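Hypothetical conserved protein TTC0263 (PDB 2PL2) is of unknown function but belongs to the tetratricopeptide-repeat family, all-helical proteins whose stacked antiparallel helices commonly serve as scaffolds for protein-protein interaction. Local coordinates at residues A[8-13]-A[27-31]; A[16-22]-A[47-52]; A[42-46]-A[61-65]; A[77-81]-A[117-123]; A[149-155]-A[176-181]. All coordinates share one frame; numbering follows the deposited sequence.

Contact 1 (A[8-13]-A[27-31])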
# COMPACT_ATOMS: atom_id res chain seq x y z
N PRO A 8 13.03 15.35 15.62
CA PRO A 8 12.40 14.10 15.19
C PRO A 8 11.10 14.30 14.40
O PRO A 8 10.86 13.61 13.42
CB PRO A 8 12.19 13.34 16.52
CG PRO A 8 12.11 14.44 17.55
CD PRO A 8 13.20 15.39 17.09
N LEU A 9 10.29 15.26 14.82
CA LEU A 9 9.03 15.53 14.13
C LEU A 9 9.26 16.08 12.73
O LEU A 9 8.60 15.67 11.77
CB LEU A 9 8.17 16.51 14.94
CG LEU A 9 6.83 16.95 14.32
CD1 LEU A 9 5.86 15.80 14.25
CD2 LEU A 9 6.25 18.08 15.17
N ARG A 10 10.21 17.01 12.61
CA ARG A 10 10.51 17.62 11.33
C ARG A 10 11.09 16.63 10.33
O ARG A 10 10.74 16.64 9.15
CB ARG A 10 11.46 18.81 11.49
CG ARG A 10 11.74 19.53 10.16
CD ARG A 10 12.22 20.99 10.32
NE ARG A 10 13.50 21.12 11.01
CZ ARG A 10 14.62 20.49 10.65
NH1 ARG A 10 14.62 19.67 9.61
NH2 ARG A 10 15.74 20.68 11.34
N LEU A 11 11.98 15.76 10.81
CA LEU A 11 12.59 14.77 9.95
C LEU A 11 11.55 13.74 9.53
O LEU A 11 11.57 13.23 8.41
CB LEU A 11 13.75 14.07 10.67
CG LEU A 11 14.55 13.04 9.85
CD1 LEU A 11 15.07 13.67 8.56
CD2 LEU A 11 15.70 12.51 10.69
N GLY A 12 10.63 13.46 10.44
CA GLY A 12 9.60 12.50 10.12
C GLY A 12 8.74 12.97 8.97
O GLY A 12 8.41 12.19 8.08
N VAL A 13 8.38 14.25 8.96
CA VAL A 13 7.54 14.79 7.89
C VAL A 13 8.25 14.72 6.54
O VAL A 13 7.63 14.49 5.50
CB VAL A 13 7.14 16.27 8.15
CG1 VAL A 13 6.19 16.74 7.07
CG2 VAL A 13 6.50 16.41 9.51
N LEU A 27 10.13 7.87 13.89
CA LEU A 27 10.43 9.26 14.24
C LEU A 27 9.24 9.92 14.91
O LEU A 27 9.40 10.68 15.85
CB LEU A 27 10.84 10.05 12.99
CG LEU A 27 12.24 9.73 12.45
CD1 LEU A 27 12.37 10.33 11.06
CD2 LEU A 27 13.30 10.29 13.38
N PHE A 28 8.04 9.63 14.40
CA PHE A 28 6.82 10.19 14.96
C PHE A 28 6.55 9.64 16.36
O PHE A 28 5.85 10.26 17.17
CB PHE A 28 5.62 9.90 14.03
CG PHE A 28 5.70 10.60 12.71
CD1 PHE A 28 6.20 11.91 12.62
CD2 PHE A 28 5.28 9.97 11.54
CE1 PHE A 28 6.28 12.56 11.40
CE2 PHE A 28 5.36 10.62 10.32
CZ PHE A 28 5.86 11.91 10.25
N GLU A 29 7.09 8.45 16.64
CA GLU A 29 6.92 7.85 17.94
C GLU A 29 7.83 8.59 18.91
O GLU A 29 7.42 8.93 20.02
CB GLU A 29 7.21 6.35 17.86
CG GLU A 29 6.21 5.65 16.94
CD GLU A 29 6.50 4.19 16.67
OE1 GLU A 29 7.69 3.82 16.52
OE2 GLU A 29 5.53 3.40 16.59
N ARG A 30 9.05 8.88 18.47
CA ARG A 30 9.99 9.62 19.31
C ARG A 30 9.44 11.03 19.56
O ARG A 30 9.75 11.66 20.57
CB ARG A 30 11.35 9.72 18.63
CG ARG A 30 12.16 8.43 18.65
CD ARG A 30 13.37 8.52 17.71
NE ARG A 30 14.13 9.75 17.92
CZ ARG A 30 15.14 10.14 17.16
NH1 ARG A 30 15.53 9.40 16.12
NH2 ARG A 30 15.76 11.29 17.42
N ALA A 31 8.62 11.50 18.63
CA ALA A 31 8.02 12.82 18.71
C ALA A 31 6.99 12.82 19.82
O ALA A 31 6.80 13.81 20.52
CB ALA A 31 7.35 13.18 17.38

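Contact 2 (A[16-22]-A[47-52])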
# COMPACT_ATOMS: atom_id res chain seq x y z
N TYR A 16 8.36 11.18 5.38
CA TYR A 16 7.03 10.76 4.97
C TYR A 16 6.83 11.19 3.53
O TYR A 16 6.38 10.41 2.71
CB TYR A 16 5.94 11.38 5.87
CG TYR A 16 4.53 11.04 5.42
CD1 TYR A 16 3.89 9.87 5.81
CD2 TYR A 16 3.85 11.87 4.53
CE1 TYR A 16 2.62 9.52 5.33
CE2 TYR A 16 2.59 11.54 4.04
CZ TYR A 16 1.98 10.37 4.44
OH TYR A 16 0.76 10.04 3.91
N ALA A 17 7.19 12.44 3.23
CA ALA A 17 7.06 12.99 1.87
C ALA A 17 7.95 12.22 0.90
O ALA A 17 7.69 12.21 -0.30
CB ALA A 17 7.43 14.47 1.85
N LEU A 18 9.00 11.60 1.43
CA LEU A 18 9.90 10.82 0.59
C LEU A 18 9.39 9.38 0.41
O LEU A 18 9.98 8.59 -0.31
CB LEU A 18 11.32 10.81 1.18
CG LEU A 18 11.96 12.20 1.28
CD1 LEU A 18 13.41 12.08 1.66
CD2 LEU A 18 11.84 12.90 -0.08
N GLY A 19 8.27 9.06 1.06
CA GLY A 19 7.70 7.72 0.93
C GLY A 19 8.29 6.64 1.82
O GLY A 19 7.95 5.46 1.68
N ARG A 20 9.18 7.02 2.73
CA ARG A 20 9.79 6.05 3.64
C ARG A 20 8.98 6.08 4.95
O ARG A 20 9.38 6.69 5.94
CB ARG A 20 11.25 6.43 3.90
CG ARG A 20 12.03 6.84 2.63
CD ARG A 20 12.02 5.75 1.57
NE ARG A 20 12.61 4.52 2.09
CZ ARG A 20 12.02 3.32 2.07
NH1 ARG A 20 10.81 3.18 1.54
NH2 ARG A 20 12.64 2.27 2.61
N TYR A 21 7.84 5.41 4.92
CA TYR A 21 6.93 5.38 6.04
C TYR A 21 7.46 4.64 7.26
O TYR A 21 7.38 5.15 8.37
CB TYR A 21 5.60 4.80 5.58
CG TYR A 21 5.12 5.45 4.29
CD1 TYR A 21 5.03 6.84 4.18
CD2 TYR A 21 4.77 4.68 3.19
CE1 TYR A 21 4.60 7.44 3.00
CE2 TYR A 21 4.33 5.26 2.01
CZ TYR A 21 4.25 6.64 1.91
OH TYR A 21 3.82 7.21 0.73
N ASP A 22 8.02 3.45 7.06
CA ASP A 22 8.58 2.70 8.17
C ASP A 22 9.55 3.54 8.98
O ASP A 22 9.58 3.45 10.20
CB ASP A 22 9.27 1.42 7.68
CG ASP A 22 8.32 0.26 7.58
OD1 ASP A 22 7.65 -0.05 8.58
OD2 ASP A 22 8.24 -0.35 6.49
N ARG A 47 -1.30 8.98 9.94
CA ARG A 47 -1.17 8.97 8.49
C ARG A 47 -0.19 7.89 8.07
O ARG A 47 -0.44 7.14 7.13
CB ARG A 47 -0.70 10.33 7.97
CG ARG A 47 -1.80 11.36 7.79
CD ARG A 47 -1.30 12.55 7.00
NE ARG A 47 -1.29 12.32 5.55
CZ ARG A 47 -0.77 13.16 4.66
NH1 ARG A 47 -0.21 14.29 5.07
NH2 ARG A 47 -0.80 12.87 3.36
N THR A 48 0.92 7.82 8.78
CA THR A 48 1.94 6.82 8.49
C THR A 48 1.42 5.40 8.76
O THR A 48 1.77 4.47 8.04
CB THR A 48 3.18 7.08 9.32
OG1 THR A 48 3.55 8.46 9.21
CG2 THR A 48 4.33 6.21 8.83
N GLN A 49 0.57 5.25 9.77
CA GLN A 49 -0.00 3.95 10.10
C GLN A 49 -0.93 3.45 9.00
O GLN A 49 -0.96 2.26 8.69
CB GLN A 49 -0.77 4.03 11.43
CG GLN A 49 0.12 4.36 12.63
CD GLN A 49 -0.65 4.45 13.93
OE1 GLN A 49 -1.67 5.14 14.02
NE2 GLN A 49 -0.17 3.75 14.96
N LEU A 50 -1.69 4.36 8.40
CA LEU A 50 -2.60 3.99 7.32
C LEU A 50 -1.76 3.44 6.16
O LEU A 50 -2.11 2.43 5.56
CB LEU A 50 -3.42 5.20 6.86
CG LEU A 50 -4.56 5.73 7.75
CD1 LEU A 50 -4.88 7.17 7.36
CD2 LEU A 50 -5.79 4.84 7.60
N LYS A 51 -0.66 4.13 5.86
CA LYS A 51 0.24 3.73 4.78
C LYS A 51 0.85 2.36 5.08
O LYS A 51 1.00 1.54 4.18
CB LYS A 51 1.36 4.76 4.60
CG LYS A 51 0.91 6.06 3.96
CD LYS A 51 0.47 5.82 2.51
CE LYS A 51 -0.40 6.96 1.97
NZ LYS A 51 0.26 8.30 2.04
N LEU A 52 1.18 2.11 6.34
CA LEU A 52 1.76 0.83 6.73
C LEU A 52 0.69 -0.22 7.02
O LEU A 52 0.94 -1.22 7.69
CB LEU A 52 2.67 1.01 7.96
CG LEU A 52 3.87 1.95 7.79
CD1 LEU A 52 4.71 1.98 9.07
CD2 LEU A 52 4.71 1.49 6.60

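Contact 3 (A[42-46]-A[61-65])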
# COMPACT_ATOMS: atom_id res chain seq x y z
N LEU A 42 0.50 12.96 16.40
CA LEU A 42 -0.51 11.90 16.34
C LEU A 42 -1.13 11.84 14.96
O LEU A 42 -1.49 10.77 14.46
CB LEU A 42 -1.64 12.15 17.34
CG LEU A 42 -1.51 11.85 18.83
CD1 LEU A 42 -2.78 12.34 19.55
CD2 LEU A 42 -1.33 10.36 19.05
N TYR A 43 -1.30 13.01 14.36
CA TYR A 43 -1.87 13.11 13.03
C TYR A 43 -0.92 12.42 12.05
O TYR A 43 -1.33 11.52 11.31
CB TYR A 43 -2.03 14.59 12.62
CG TYR A 43 -2.12 14.80 11.12
CD1 TYR A 43 -3.27 14.44 10.41
CD2 TYR A 43 -1.06 15.35 10.42
CE1 TYR A 43 -3.35 14.63 9.03
CE2 TYR A 43 -1.12 15.54 9.05
CZ TYR A 43 -2.27 15.18 8.35
OH TYR A 43 -2.32 15.37 6.99
N TRP A 44 0.34 12.84 12.05
CA TRP A 44 1.32 12.26 11.14
C TRP A 44 1.53 10.78 11.43
O TRP A 44 1.64 9.98 10.50
CB TRP A 44 2.64 13.01 11.24
CG TRP A 44 2.62 14.29 10.48
CD1 TRP A 44 2.66 15.56 10.98
CD2 TRP A 44 2.51 14.43 9.05
NE1 TRP A 44 2.58 16.48 9.96
CE2 TRP A 44 2.48 15.81 8.77
CE3 TRP A 44 2.43 13.52 8.00
CZ2 TRP A 44 2.38 16.30 7.47
CZ3 TRP A 44 2.32 14.01 6.70
CH2 TRP A 44 2.29 15.38 6.45
N LEU A 45 1.57 10.43 12.71
CA LEU A 45 1.72 9.05 13.12
C LEU A 45 0.60 8.23 12.49
O LEU A 45 0.83 7.20 11.87
CB LEU A 45 1.63 8.93 14.64
CG LEU A 45 1.56 7.49 15.16
CD1 LEU A 45 2.91 6.81 14.96
CD2 LEU A 45 1.17 7.48 16.63
N ALA A 46 -0.63 8.70 12.67
CA ALA A 46 -1.80 8.03 12.13
C ALA A 46 -1.70 7.90 10.61
O ALA A 46 -2.01 6.85 10.05
CB ALA A 46 -3.07 8.78 12.52
N ASN A 61 -6.30 6.81 16.74
CA ASN A 61 -5.60 8.09 16.86
C ASN A 61 -6.44 9.21 16.26
O ASN A 61 -6.37 10.36 16.71
CB ASN A 61 -4.24 8.02 16.16
CG ASN A 61 -3.15 7.46 17.05
OD1 ASN A 61 -2.13 6.96 16.57
ND2 ASN A 61 -3.35 7.55 18.36
N GLY A 62 -7.21 8.89 15.23
CA GLY A 62 -8.08 9.87 14.62
C GLY A 62 -9.16 10.22 15.62
O GLY A 62 -9.52 11.40 15.78
N LYS A 63 -9.68 9.19 16.30
CA LYS A 63 -10.71 9.34 17.31
C LYS A 63 -10.26 10.27 18.42
O LYS A 63 -10.98 11.18 18.79
CB LYS A 63 -11.07 7.98 17.92
CG LYS A 63 -12.07 7.18 17.09
CD LYS A 63 -12.27 5.77 17.65
CE LYS A 63 -13.43 5.09 16.93
NZ LYS A 63 -13.56 3.64 17.25
N THR A 64 -9.06 10.06 18.94
CA THR A 64 -8.53 10.90 20.01
C THR A 64 -8.13 12.29 19.51
O THR A 64 -7.89 13.20 20.29
CB THR A 64 -7.34 10.21 20.74
OG1 THR A 64 -6.50 11.20 21.36
CG2 THR A 64 -6.51 9.41 19.78
N LEU A 65 -8.08 12.45 18.19
CA LEU A 65 -7.72 13.74 17.62
C LEU A 65 -8.94 14.62 17.50
O LEU A 65 -8.88 15.82 17.73
CB LEU A 65 -7.08 13.55 16.25
CG LEU A 65 -5.57 13.37 16.26
CD1 LEU A 65 -5.10 12.93 14.88
CD2 LEU A 65 -4.94 14.70 16.68

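Contact 4 (A[77-81]-A[117-123])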
# COMPACT_ATOMS: atom_id res chain seq x y z
N MET A 77 -9.55 14.03 8.79
CA MET A 77 -8.89 13.46 7.61
C MET A 77 -8.41 12.05 7.94
O MET A 77 -8.75 11.09 7.25
CB MET A 77 -7.72 14.34 7.15
CG MET A 77 -8.13 15.70 6.54
SD MET A 77 -9.01 15.61 4.93
CE MET A 77 -7.69 14.92 3.89
N VAL A 78 -7.63 11.93 9.01
CA VAL A 78 -7.11 10.63 9.42
C VAL A 78 -8.28 9.65 9.59
O VAL A 78 -8.33 8.61 8.94
CB VAL A 78 -6.35 10.75 10.75
CG1 VAL A 78 -6.07 9.39 11.33
CG2 VAL A 78 -5.05 11.52 10.52
N LEU A 79 -9.21 10.02 10.45
CA LEU A 79 -10.40 9.22 10.73
C LEU A 79 -11.15 8.88 9.44
O LEU A 79 -11.64 7.77 9.27
CB LEU A 79 -11.30 10.02 11.69
CG LEU A 79 -12.53 9.42 12.35
CD1 LEU A 79 -12.16 8.15 13.09
CD2 LEU A 79 -13.10 10.44 13.32
N SER A 80 -11.23 9.85 8.55
CA SER A 80 -11.91 9.68 7.27
C SER A 80 -11.29 8.60 6.39
O SER A 80 -12.00 7.75 5.83
CB SER A 80 -11.90 11.01 6.51
OG SER A 80 -12.32 10.82 5.18
N GLU A 81 -9.97 8.63 6.25
CA GLU A 81 -9.27 7.65 5.43
C GLU A 81 -9.30 6.27 6.08
O GLU A 81 -9.34 5.25 5.39
CB GLU A 81 -7.82 8.09 5.21
CG GLU A 81 -7.66 9.20 4.19
CD GLU A 81 -6.64 10.24 4.59
OE1 GLU A 81 -5.58 9.83 5.12
OE2 GLU A 81 -6.89 11.45 4.39
N TYR A 117 -11.08 23.85 2.40
CA TYR A 117 -9.95 22.93 2.43
C TYR A 117 -10.02 21.88 1.32
O TYR A 117 -10.85 20.97 1.35
CB TYR A 117 -9.87 22.25 3.81
CG TYR A 117 -8.56 21.53 4.05
CD1 TYR A 117 -7.35 22.20 3.94
CD2 TYR A 117 -8.55 20.17 4.36
CE1 TYR A 117 -6.14 21.54 4.13
CE2 TYR A 117 -7.34 19.50 4.55
CZ TYR A 117 -6.14 20.19 4.43
OH TYR A 117 -4.94 19.53 4.62
N ALA A 118 -9.14 22.02 0.33
CA ALA A 118 -9.10 21.12 -0.83
C ALA A 118 -9.13 19.62 -0.51
O ALA A 118 -9.94 18.88 -1.08
CB ALA A 118 -7.89 21.43 -1.69
N PRO A 119 -8.24 19.16 0.38
CA PRO A 119 -8.20 17.74 0.74
C PRO A 119 -9.55 17.15 1.11
O PRO A 119 -9.87 16.03 0.71
CB PRO A 119 -7.19 17.71 1.88
CG PRO A 119 -6.22 18.79 1.47
CD PRO A 119 -7.15 19.89 1.04
N LEU A 120 -10.34 17.90 1.87
CA LEU A 120 -11.66 17.42 2.29
C LEU A 120 -12.54 17.10 1.10
O LEU A 120 -13.08 16.00 1.00
CB LEU A 120 -12.38 18.45 3.17
CG LEU A 120 -11.81 18.78 4.55
CD1 LEU A 120 -12.77 19.72 5.27
CD2 LEU A 120 -11.64 17.50 5.35
N HIS A 121 -12.69 18.07 0.21
CA HIS A 121 -13.50 17.89 -0.98
C HIS A 121 -12.96 16.76 -1.85
O HIS A 121 -13.71 16.06 -2.52
CB HIS A 121 -13.57 19.22 -1.75
CG HIS A 121 -14.31 20.29 -1.02
ND1 HIS A 121 -15.68 20.28 -0.86
CD2 HIS A 121 -13.87 21.39 -0.35
CE1 HIS A 121 -16.05 21.31 -0.13
NE2 HIS A 121 -14.97 22.00 0.19
N LEU A 122 -11.65 16.58 -1.81
CA LEU A 122 -11.02 15.51 -2.56
C LEU A 122 -11.46 14.19 -1.96
O LEU A 122 -11.93 13.29 -2.67
CB LEU A 122 -9.49 15.63 -2.49
CG LEU A 122 -8.75 14.40 -3.06
CD1 LEU A 122 -9.25 14.12 -4.48
CD2 LEU A 122 -7.23 14.61 -3.02
N GLN A 123 -11.31 14.08 -0.64
CA GLN A 123 -11.71 12.87 0.08
C GLN A 123 -13.20 12.63 -0.06
O GLN A 123 -13.64 11.50 -0.25
CB GLN A 123 -11.36 12.99 1.57
CG GLN A 123 -10.12 12.22 1.99
CD GLN A 123 -10.21 10.74 1.64
OE1 GLN A 123 -11.20 10.08 1.96
NE2 GLN A 123 -9.17 10.21 0.99

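Contact 5 (A[149-155]-A[176-181])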
# COMPACT_ATOMS: atom_id res chain seq x y z
N ASP A 149 -6.00 23.65 -8.00
CA ASP A 149 -5.84 22.87 -9.23
C ASP A 149 -4.48 22.20 -9.08
O ASP A 149 -3.46 22.88 -9.02
CB ASP A 149 -5.83 23.78 -10.47
CG ASP A 149 -5.79 22.99 -11.78
OD1 ASP A 149 -5.06 21.97 -11.85
OD2 ASP A 149 -6.46 23.39 -12.74
N THR A 150 -4.46 20.88 -8.99
CA THR A 150 -3.19 20.19 -8.82
C THR A 150 -3.18 18.87 -9.56
O THR A 150 -4.24 18.38 -9.96
CB THR A 150 -2.90 19.88 -7.33
OG1 THR A 150 -3.64 18.72 -6.93
CG2 THR A 150 -3.29 21.06 -6.45
N PRO A 151 -1.99 18.29 -9.76
CA PRO A 151 -1.90 17.02 -10.48
C PRO A 151 -2.63 15.91 -9.74
O PRO A 151 -3.34 15.10 -10.35
CB PRO A 151 -0.39 16.78 -10.57
CG PRO A 151 0.17 18.17 -10.64
CD PRO A 151 -0.66 18.90 -9.59
N GLU A 152 -2.45 15.87 -8.41
CA GLU A 152 -3.12 14.86 -7.59
C GLU A 152 -4.63 14.89 -7.79
O GLU A 152 -5.26 13.84 -7.93
CB GLU A 152 -2.78 15.06 -6.11
CG GLU A 152 -3.60 14.16 -5.17
CD GLU A 152 -3.27 14.37 -3.70
OE1 GLU A 152 -3.15 15.54 -3.27
OE2 GLU A 152 -3.14 13.37 -2.96
N ILE A 153 -5.23 16.08 -7.82
CA ILE A 153 -6.68 16.12 -8.00
C ILE A 153 -7.07 15.84 -9.45
O ILE A 153 -8.05 15.13 -9.69
CB ILE A 153 -7.29 17.49 -7.55
CG1 ILE A 153 -6.80 17.87 -6.13
CG2 ILE A 153 -8.82 17.39 -7.56
CD1 ILE A 153 -7.39 16.94 -5.04
N ARG A 154 -6.32 16.39 -10.42
CA ARG A 154 -6.65 16.10 -11.82
C ARG A 154 -6.68 14.58 -11.99
O ARG A 154 -7.52 14.06 -12.73
CB ARG A 154 -5.61 16.68 -12.79
CG ARG A 154 -5.13 18.11 -12.55
CD ARG A 154 -6.19 19.21 -12.66
NE ARG A 154 -7.16 19.00 -13.72
CZ ARG A 154 -7.67 19.96 -14.48
NH1 ARG A 154 -7.30 21.22 -14.33
NH2 ARG A 154 -8.61 19.66 -15.36
N SER A 155 -5.78 13.87 -11.29
CA SER A 155 -5.72 12.40 -11.36
C SER A 155 -6.96 11.71 -10.78
O SER A 155 -7.47 10.74 -11.34
CB SER A 155 -4.50 11.86 -10.62
OG SER A 155 -3.38 12.67 -10.88
N LYS A 176 -3.52 17.08 -18.76
CA LYS A 176 -3.38 18.34 -18.03
C LYS A 176 -2.48 18.14 -16.81
O LYS A 176 -1.53 18.89 -16.58
CB LYS A 176 -4.74 18.85 -17.57
CG LYS A 176 -4.66 20.22 -16.90
CD LYS A 176 -4.08 21.26 -17.88
CE LYS A 176 -3.58 22.50 -17.16
NZ LYS A 176 -4.68 23.27 -16.51
N ALA A 177 -2.79 17.12 -16.02
CA ALA A 177 -2.01 16.80 -14.83
C ALA A 177 -0.55 16.66 -15.21
O ALA A 177 0.33 17.15 -14.50
CB ALA A 177 -2.52 15.50 -14.19
N LEU A 178 -0.28 16.02 -16.35
CA LEU A 178 1.10 15.86 -16.81
C LEU A 178 1.77 17.16 -17.26
O LEU A 178 2.99 17.22 -17.35
CB LEU A 178 1.19 14.80 -17.92
CG LEU A 178 1.37 13.40 -17.32
CD1 LEU A 178 1.03 12.35 -18.33
CD2 LEU A 178 2.80 13.25 -16.80
N GLU A 179 0.98 18.19 -17.55
CA GLU A 179 1.59 19.46 -17.92
C GLU A 179 2.05 20.16 -16.65
O GLU A 179 3.03 20.90 -16.65
CB GLU A 179 0.58 20.34 -18.68
CG GLU A 179 0.00 19.69 -19.93
CD GLU A 179 1.05 19.43 -21.03
OE1 GLU A 179 2.12 18.87 -20.72
OE2 GLU A 179 0.78 19.79 -22.20
N GLN A 180 1.36 19.92 -15.55
CA GLN A 180 1.75 20.54 -14.28
C GLN A 180 3.01 19.88 -13.73
O GLN A 180 3.86 20.54 -13.11
CB GLN A 180 0.62 20.45 -13.27
CG GLN A 180 -0.62 21.16 -13.75
CD GLN A 180 -1.83 20.80 -12.93
OE1 GLN A 180 -2.08 19.62 -12.65
NE2 GLN A 180 -2.61 21.81 -12.54
N ALA A 181 3.14 18.57 -13.98
CA ALA A 181 4.31 17.82 -13.52
C ALA A 181 4.67 16.81 -14.61
O ALA A 181 4.38 15.62 -14.50
CB ALA A 181 3.99 17.13 -12.21

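Contact 1 (A[8-13]-A[27-31])
L27 and F28 of helix 21-32 press against the bare backbone of G12 in helix 6-17, in the antiparallel helix packing characteristic of the tetratricopeptide-repeat (TPR) fold. The two short segments run at 153° to each other, their axes 8.0 Å apart. Because G12 carries no side chain, the partners reach its main chain directly. F28 CZ comes within 3.3 Å of G12 C, the ring approaching obliquely, and L27 CD1 lies 3.6 Å from G12 N. At the base of the same leucine, L27 CB covers P8 O at 3.6 Å, the carbonyl that accepts the helical bond from G12 N. F28 also has a neighbour at the rim of its ring, where L9 O sits near the ring plane. With CG anti to the carbonyl carbon (chi1 -66°), the phenyl group swings across the gap although its CB does not point there.

Flanking this centre are softer contacts. The branch of L11 meets L27 with CG 3.7 Å from L27 CD1. L9 CB touches A31 CB where the backbones run close, and P8 CB lies over one face of the R30 guanidinium group at the exposed margin.

Farther out, helix 39-51 covers the seam: F28 meets the ring of W44 with the planes about 20° apart, V13 also packs on W44, and L9 leans on E40. No hydrogen bond links the two segments, so the pairing rests on shape. On the side covered by helix 39-51, V13 CG2 stands 4.3 Å from F28 CE1.

Contact 2 (A[16-22]-A[47-52])
Y21 and T48 meet at the tight heart of this contact, where the residues flanking the turn between helices 6-17 and 21-32 pack on the C-terminal end of helix 39-51, as successive helices do in a TPR array. T48 CG2 lies 3.3 Å from Y21 O and also touches Y21 CB. T48 OG1 is satisfied within its own helix by W44 O and passes near Y16 CD1. Beside this pair, L52 CD2 fits 3.6 Å from Y21 CB.

The Y21 ring is enclosed from two sides. Over one face runs the aliphatic part of K51, whose CG stands 3.9 Å from the ring centroid and only 7° off the normal, a CH-pi contact. Over the opposite face, 3.5 Å above the plane and above its centre, is O of G19, the positive-phi glycine of a Schellman motif ending helix 6-17. The rim of Y21 in turn lies over a face of Y16, with W44 meeting Y16 edge-to-face. The buried Y16 also sets its hydroxyl over one face of the R47 guanidinium group, at an angle too poor for a hydrogen bond.

Toward solvent, exposed D22 lays its carboxylate OD1 against the methyls of L52, a contact without a polar partner on the L52 side. On the far side of the turn R20 makes a long, weak ion pair with E159 of the second subunit.

K51, itself exposed, spans both regimes: its chain bends at chi2 and chi4, so that after crossing Y21 the amine turns to Y16, where NZ donates a 2.6 Å hydrogen bond to Y16 OH.

Contact 3 (A[42-46]-A[61-65])
L42 and L65 come together through L42 CB, 4.2 Å from L65 CD2, and the rest of L42 then fans out over helix 55-68. CG lies anti to the carbonyl carbon (chi1 -78°), on the side of the partner helix, and chi2 (175°) turns CD1 to T64 and CD2 to N61. CD1 stands 4.3 Å from T64 OG1. CD2 reaches the amide of N61, 4.0 Å from N61 CG, the two side chains crossing at about a right angle.

This is antiparallel packing within the TPR fold: the segments run at 156° to each other with axes 9.6 Å apart, a spacing filled by these leucines and the asparagine. N61 rests on A46 with CB to CB at 3.9 Å, and its amide end also meets the CD2 branch of L45.

L65 extends the contact along the other flank, where its CD1 touches the backbone of Y43, 3.7 Å from Y43 CA. Y43 and A46 also carry V78 of helix 73-88, while L42 and L45 are backed by L32 of helix 21-32. Y43 turns the edge of its ring to a face of the W44 indole, with Y43 CE2 3.6 Å above the W44 plane and over its centre.

Contact 4 (A[77-81]-A[117-123])
M77 bends toward P119 and L120 like a hook, while Q123 reaches back across the gap to S80 and E81. The M77 chain turns at chi2 and chi3 (-67° and -65°), which lays its sulfur and methyl on the partner helix although its CB does not aim there. SD comes tightly against L120 CD2 at 3.3 Å. Beyond it, CE rests on P119 CB at 3.5 Å, with M77 running obliquely over the proline. The same sulfur lies near the plane of the Y117 ring, at its edge and 4.3 Å from Y117 CE2. That ring is held from within its own segment, because P119 CD sits over the centre of one face.

Q123 meets E81 at about a right angle, NE2 lying 3.7 Å from E81 CG; amide and carboxylate planes are turned 54° apart. On the S80 side, Q123 OE1 stands 3.5 Å from S80 OG, and Q123 CG comes close to the M77 methyl, tying the two halves of the contact together.

The segments run almost parallel, with axes 11.2 Å apart, as expected for next-but-one helices of a TPR solenoid. Helix 93-113, which comes between them in the chain, packs on both: S80 and Q123 touch its L107, and L120 its A110. On the other side E81 touches L50 of helix 39-51.

With axes this far apart, long side chains do the bridging. The apolar part is dispersion between the thioether of M77 and the side chains of P119, L120 and Y117, and beside it the polar ends of S80 and Q123 approach each other.

Contact 5 (A[149-155]-A[176-181])
D149 and Q180 are brought together by their torsions: the D149 carboxylate swings out with CG anti to the backbone N (chi1 -175°), and Q180 extends beyond CG to meet it. Q180 NE2 donates to D149 OD1 at 2.6 Å, arriving from above the carboxylate plane by 51°. The other end of the amide lies on P151, with OE1 3.3 Å from P151 CG.

Here the start of helix 151-164 packs against the end of helix 167-180, an antiparallel pair of the TPR array with segment axes at 167°. T150 is the N-cap, its OG1 accepting from I153 N. Between the helices R154 CB lies 3.6 Å from A177 CB.

Within its own segment R154 NH1 forms a salt bridge with D149 OD2 at 2.8 Å, the hydrogen-bond geometry being weak. K176 CG lies over the centre of the guanidinium face, while R154 NH2 is hydrogen-bonded to Q173.

K176 NZ stays 4.2 Å from D149 OD2, beyond a salt bridge. Together these groups would probably favour the ionised carboxylate; the bond from Q180 is what crosses from the end of helix 167-180 to D149, ahead of helix 151-164.

In the fold
Contacts 1 to 3 form one block: 1 and 2 share helices 6-17 and 21-32, 2 and 3 share helix 39-51, and F28 of contact 1 touches T48 of contact 2 and W44 of contact 3. Contact 4, its centre about 6 Å from the centre of the chain, joins this block through V78 on Y43 and A46, and reaches contact 5 through L122 and I153. Contacts 3 and 5 lie on opposite sides of that centre. Contacts 1 to 4 are partly buried: 1 and 3 are mainly apolar, 2 adds an amine-hydroxyl bond between exposed K51 and buried Y16, and 4 bridges nearly parallel helices with long side chains. Contact 5, at the surface, relies on charge and amide bonding.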